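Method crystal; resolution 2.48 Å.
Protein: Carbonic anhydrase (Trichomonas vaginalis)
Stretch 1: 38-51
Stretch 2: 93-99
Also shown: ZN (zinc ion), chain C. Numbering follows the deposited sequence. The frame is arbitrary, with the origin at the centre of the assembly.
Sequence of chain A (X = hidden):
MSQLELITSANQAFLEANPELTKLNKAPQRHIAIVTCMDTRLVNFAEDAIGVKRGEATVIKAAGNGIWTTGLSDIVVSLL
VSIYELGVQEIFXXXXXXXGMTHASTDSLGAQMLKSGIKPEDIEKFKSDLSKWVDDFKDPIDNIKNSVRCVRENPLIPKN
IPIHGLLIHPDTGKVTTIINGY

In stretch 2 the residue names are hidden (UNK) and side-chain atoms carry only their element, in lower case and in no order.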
# COMPACT_ATOMS: atom_id res chain seq x y z
N MET A 38 -1.89 0.46 6.37
CA MET A 38 -1.27 -0.85 6.37
C MET A 38 -1.74 -1.66 7.59
O MET A 38 -1.35 -2.82 7.73
CB MET A 38 0.25 -0.73 6.42
CG MET A 38 0.76 -0.22 7.75
SD MET A 38 2.55 -0.08 7.82
CE MET A 38 2.79 0.23 9.57
N ASP A 39 -2.59 -1.06 8.43
CA ASP A 39 -2.98 -1.60 9.73
C ASP A 39 -3.36 -3.08 9.61
O ASP A 39 -4.12 -3.47 8.72
CB ASP A 39 -4.08 -0.75 10.38
CG ASP A 39 -4.32 -1.06 11.86
OD1 ASP A 39 -4.85 -2.15 12.15
OD2 ASP A 39 -3.96 -0.21 12.71
N THR A 40 -2.84 -3.88 10.54
CA THR A 40 -3.04 -5.33 10.54
C THR A 40 -4.53 -5.70 10.54
O THR A 40 -4.90 -6.75 10.03
CB THR A 40 -2.30 -6.00 11.70
OG1 THR A 40 -2.25 -7.39 11.37
CG2 THR A 40 -2.96 -5.80 13.05
N ARG A 41 -5.36 -4.82 11.11
CA ARG A 41 -6.77 -5.10 11.37
C ARG A 41 -7.62 -4.93 10.11
O ARG A 41 -8.76 -5.38 10.08
CB ARG A 41 -7.29 -4.22 12.51
CG ARG A 41 -6.77 -4.62 13.88
CD ARG A 41 -7.05 -3.60 14.97
NE ARG A 41 -6.35 -2.36 14.69
CZ ARG A 41 -6.34 -1.30 15.47
NH1 ARG A 41 -7.00 -1.31 16.61
NH2 ARG A 41 -5.66 -0.22 15.10
N LEU A 42 -7.05 -4.26 9.08
CA LEU A 42 -7.79 -3.97 7.86
C LEU A 42 -7.55 -5.06 6.82
O LEU A 42 -8.29 -5.13 5.84
CB LEU A 42 -7.40 -2.59 7.33
CG LEU A 42 -7.64 -1.42 8.30
CD1 LEU A 42 -7.16 -0.11 7.69
CD2 LEU A 42 -9.10 -1.34 8.71
N VAL A 43 -6.55 -5.92 7.05
CA VAL A 43 -6.21 -7.01 6.15
C VAL A 43 -7.33 -8.05 6.16
O VAL A 43 -7.68 -8.57 7.22
CB VAL A 43 -4.86 -7.65 6.54
CG1 VAL A 43 -4.52 -8.88 5.69
CG2 VAL A 43 -3.73 -6.64 6.53
N ASN A 44 -7.88 -8.35 4.98
CA ASN A 44 -9.01 -9.24 4.81
C ASN A 44 -10.20 -8.73 5.62
O ASN A 44 -10.88 -9.50 6.30
CB ASN A 44 -8.70 -10.70 5.18
CG ASN A 44 -7.85 -11.39 4.14
OD1 ASN A 44 -7.90 -11.07 2.96
ND2 ASN A 44 -7.07 -12.36 4.59
N PHE A 45 -10.45 -7.43 5.51
CA PHE A 45 -11.47 -6.79 6.32
C PHE A 45 -12.03 -5.57 5.61
O PHE A 45 -13.22 -5.51 5.32
CB PHE A 45 -10.89 -6.44 7.70
CG PHE A 45 -11.93 -6.00 8.70
CD1 PHE A 45 -12.86 -6.90 9.19
CD2 PHE A 45 -11.96 -4.69 9.15
CE1 PHE A 45 -13.81 -6.51 10.12
CE2 PHE A 45 -12.91 -4.29 10.08
CZ PHE A 45 -13.83 -5.20 10.57
N ALA A 46 -11.15 -4.62 5.30
CA ALA A 46 -11.54 -3.31 4.79
C ALA A 46 -12.33 -3.44 3.48
O ALA A 46 -13.31 -2.72 3.28
CB ALA A 46 -10.30 -2.46 4.63
N GLU A 47 -11.90 -4.36 2.61
CA GLU A 47 -12.50 -4.51 1.29
C GLU A 47 -13.91 -5.07 1.44
O GLU A 47 -14.83 -4.60 0.76
CB GLU A 47 -11.66 -5.42 0.40
CG GLU A 47 -10.29 -4.86 0.07
CD GLU A 47 -9.17 -5.13 1.07
OE1 GLU A 47 -9.42 -5.80 2.12
OE2 GLU A 47 -8.04 -4.68 0.79
N ASP A 48 -14.07 -6.06 2.32
CA ASP A 48 -15.38 -6.64 2.55
C ASP A 48 -16.29 -5.56 3.14
O ASP A 48 -17.48 -5.51 2.83
CB ASP A 48 -15.34 -7.86 3.46
CG ASP A 48 -14.59 -9.06 2.91
OD1 ASP A 48 -14.29 -9.09 1.70
OD2 ASP A 48 -14.31 -9.97 3.71
N ALA A 49 -15.71 -4.69 3.98
CA ALA A 49 -16.44 -3.69 4.73
C ALA A 49 -17.04 -2.65 3.78
O ALA A 49 -18.07 -2.06 4.08
CB ALA A 49 -15.55 -3.06 5.77
N ILE A 50 -16.38 -2.45 2.63
CA ILE A 50 -16.86 -1.47 1.66
C ILE A 50 -17.45 -2.18 0.43
O ILE A 50 -17.81 -1.52 -0.54
CB ILE A 50 -15.76 -0.45 1.30
CG1 ILE A 50 -14.52 -1.12 0.70
CG2 ILE A 50 -15.41 0.40 2.52
CD1 ILE A 50 -13.60 -0.16 -0.04
N GLY A 51 -17.57 -3.51 0.49
CA GLY A 51 -18.19 -4.29 -0.58
C GLY A 51 -17.34 -4.31 -1.86
O GLY A 51 -17.86 -4.37 -2.98
N UNK A 93 -10.02 7.80 -0.49
CA UNK A 93 -9.01 7.78 0.57
C UNK A 93 -9.68 7.45 1.90
O UNK A 93 -10.55 8.19 2.37
c UNK A 93 -7.46 9.28 -0.73
c UNK A 93 -7.28 9.16 1.78
c UNK A 93 -7.25 10.72 -1.11
c UNK A 93 -8.22 9.10 0.58
N UNK A 94 -9.26 6.33 2.50
CA UNK A 94 -9.95 5.77 3.65
C UNK A 94 -8.99 5.61 4.83
O UNK A 94 -8.19 4.68 4.87
s UNK A 94 -12.38 2.46 3.97
c UNK A 94 -11.29 3.79 4.46
c UNK A 94 -10.58 4.43 3.29
c UNK A 94 -11.18 1.24 3.45
N UNK A 95 -9.11 6.54 5.79
CA UNK A 95 -8.38 6.48 7.04
C UNK A 95 -9.14 5.67 8.08
O UNK A 95 -10.22 5.16 7.81
N UNK A 96 -8.56 5.56 9.28
CA UNK A 96 -9.21 4.77 10.32
C UNK A 96 -8.92 5.36 11.69
O UNK A 96 -7.87 5.97 11.91
c UNK A 96 -7.37 3.04 10.60
n UNK A 96 -7.03 2.44 11.79
c UNK A 96 -6.20 3.30 9.96
c UNK A 96 -8.79 3.30 10.22
c UNK A 96 -5.72 2.34 11.87
n UNK A 96 -5.19 2.86 10.77
N UNK A 97 -9.87 5.14 12.61
CA UNK A 97 -9.76 5.51 14.01
C UNK A 97 -8.70 4.63 14.66
O UNK A 97 -8.49 3.50 14.24
o UNK A 97 -14.68 5.51 13.74
c UNK A 97 -11.12 5.33 14.70
o UNK A 97 -13.73 6.21 15.61
c UNK A 97 -12.30 5.65 13.79
c UNK A 97 -13.67 5.80 14.43
N UNK A 98 -8.01 5.18 15.68
CA UNK A 98 -6.98 4.47 16.42
C UNK A 98 -5.79 4.16 15.51
O UNK A 98 -5.20 3.08 15.62
c UNK A 98 -7.50 3.17 17.04
s UNK A 98 -9.01 3.33 18.04
N UNK A 99 -5.44 5.09 14.61
CA UNK A 99 -4.36 4.88 13.67
C UNK A 99 -3.05 5.01 14.44
O UNK A 99 -2.96 5.85 15.34
c UNK A 99 -4.39 5.90 12.53
s UNK A 99 -3.19 5.56 11.21
ZN ZN C . -3.20 3.30 10.58
O HOH W 1 -1.92 2.38 11.81

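Position 93 carries four side-chain carbons, forked at the first, with one arm two carbons long; none reaches stretch 1. That beta-branched pattern is isoleucine, I93. It lies on a strand that begins earlier in the chain, where beta-branched residues are at home, and its side chain is buried.

At position 94 the chain is unbranched: two carbons, a sulfur, then a terminal carbon. The sulfur lies 3.9 Å from I50 CG2 and the terminal carbon 4.0 Å from A46 CB. This is methionine, M94. Its CA-to-CB bond points toward stretch 1, and chi1 and chi2, both t, extend the chain before chi3 turns to p. The slender thioether thus spans the gap.

Position 95 has no side-chain atoms and is glycine, G95. A CB here would point away from stretch 1, with none of that stretch within 5.5 Å, so this contact does not explain the absence of a side chain.

Position 96 has one carbon leading to a five-membered ring of three carbons and two nitrogens. A ring carbon is 3.2 Å from D39 OD2, and L42 CD1 lies over one ring face, 4.2 Å from another ring carbon. The ring is the signature of histidine, H96. The imidazole suits a metal site because its two nitrogens can do different work: NE2 binds zinc at 2.0 Å, while ND1 donates a weak hydrogen bond to the backbone O of position 97 at 3.0 Å.

Position 97 has three carbons, the third bearing two oxygens, and its end leads away from stretch 1: glutamate, E97. Being partly exposed, its carboxylate can meet solvent.

Position 98 shows one carbon and one sulfur; CB is 4.3 Å from R41 NH2. This is cysteine, C98. The small side chain is exposed and does not bind the zinc; the polar contact comes from its backbone, whose O accepts a weak hydrogen bond from R41 NH2 at 3.4 Å.

Position 99 has the same two atoms, and its CA-to-CB bond points away from stretch 1. It is also cysteine, C99, whose SG binds zinc at 2.3 Å as a soft ligand.

The contact joins a polar end to an apolar one. D39 and R41 form a salt bridge, OD2 to NH2 at 2.9 Å, reinforced by R41 NE to D39 OD1 at 3.0 Å; this holds the aspartate beside H96, where OD2 also accepts a weak hydrogen bond from the zinc-bound water at 3.4 Å. L42 packs over one face of the imidazole, and A46 and I50 pack against M94.

Stretch 2 (93-99) IMGHECC
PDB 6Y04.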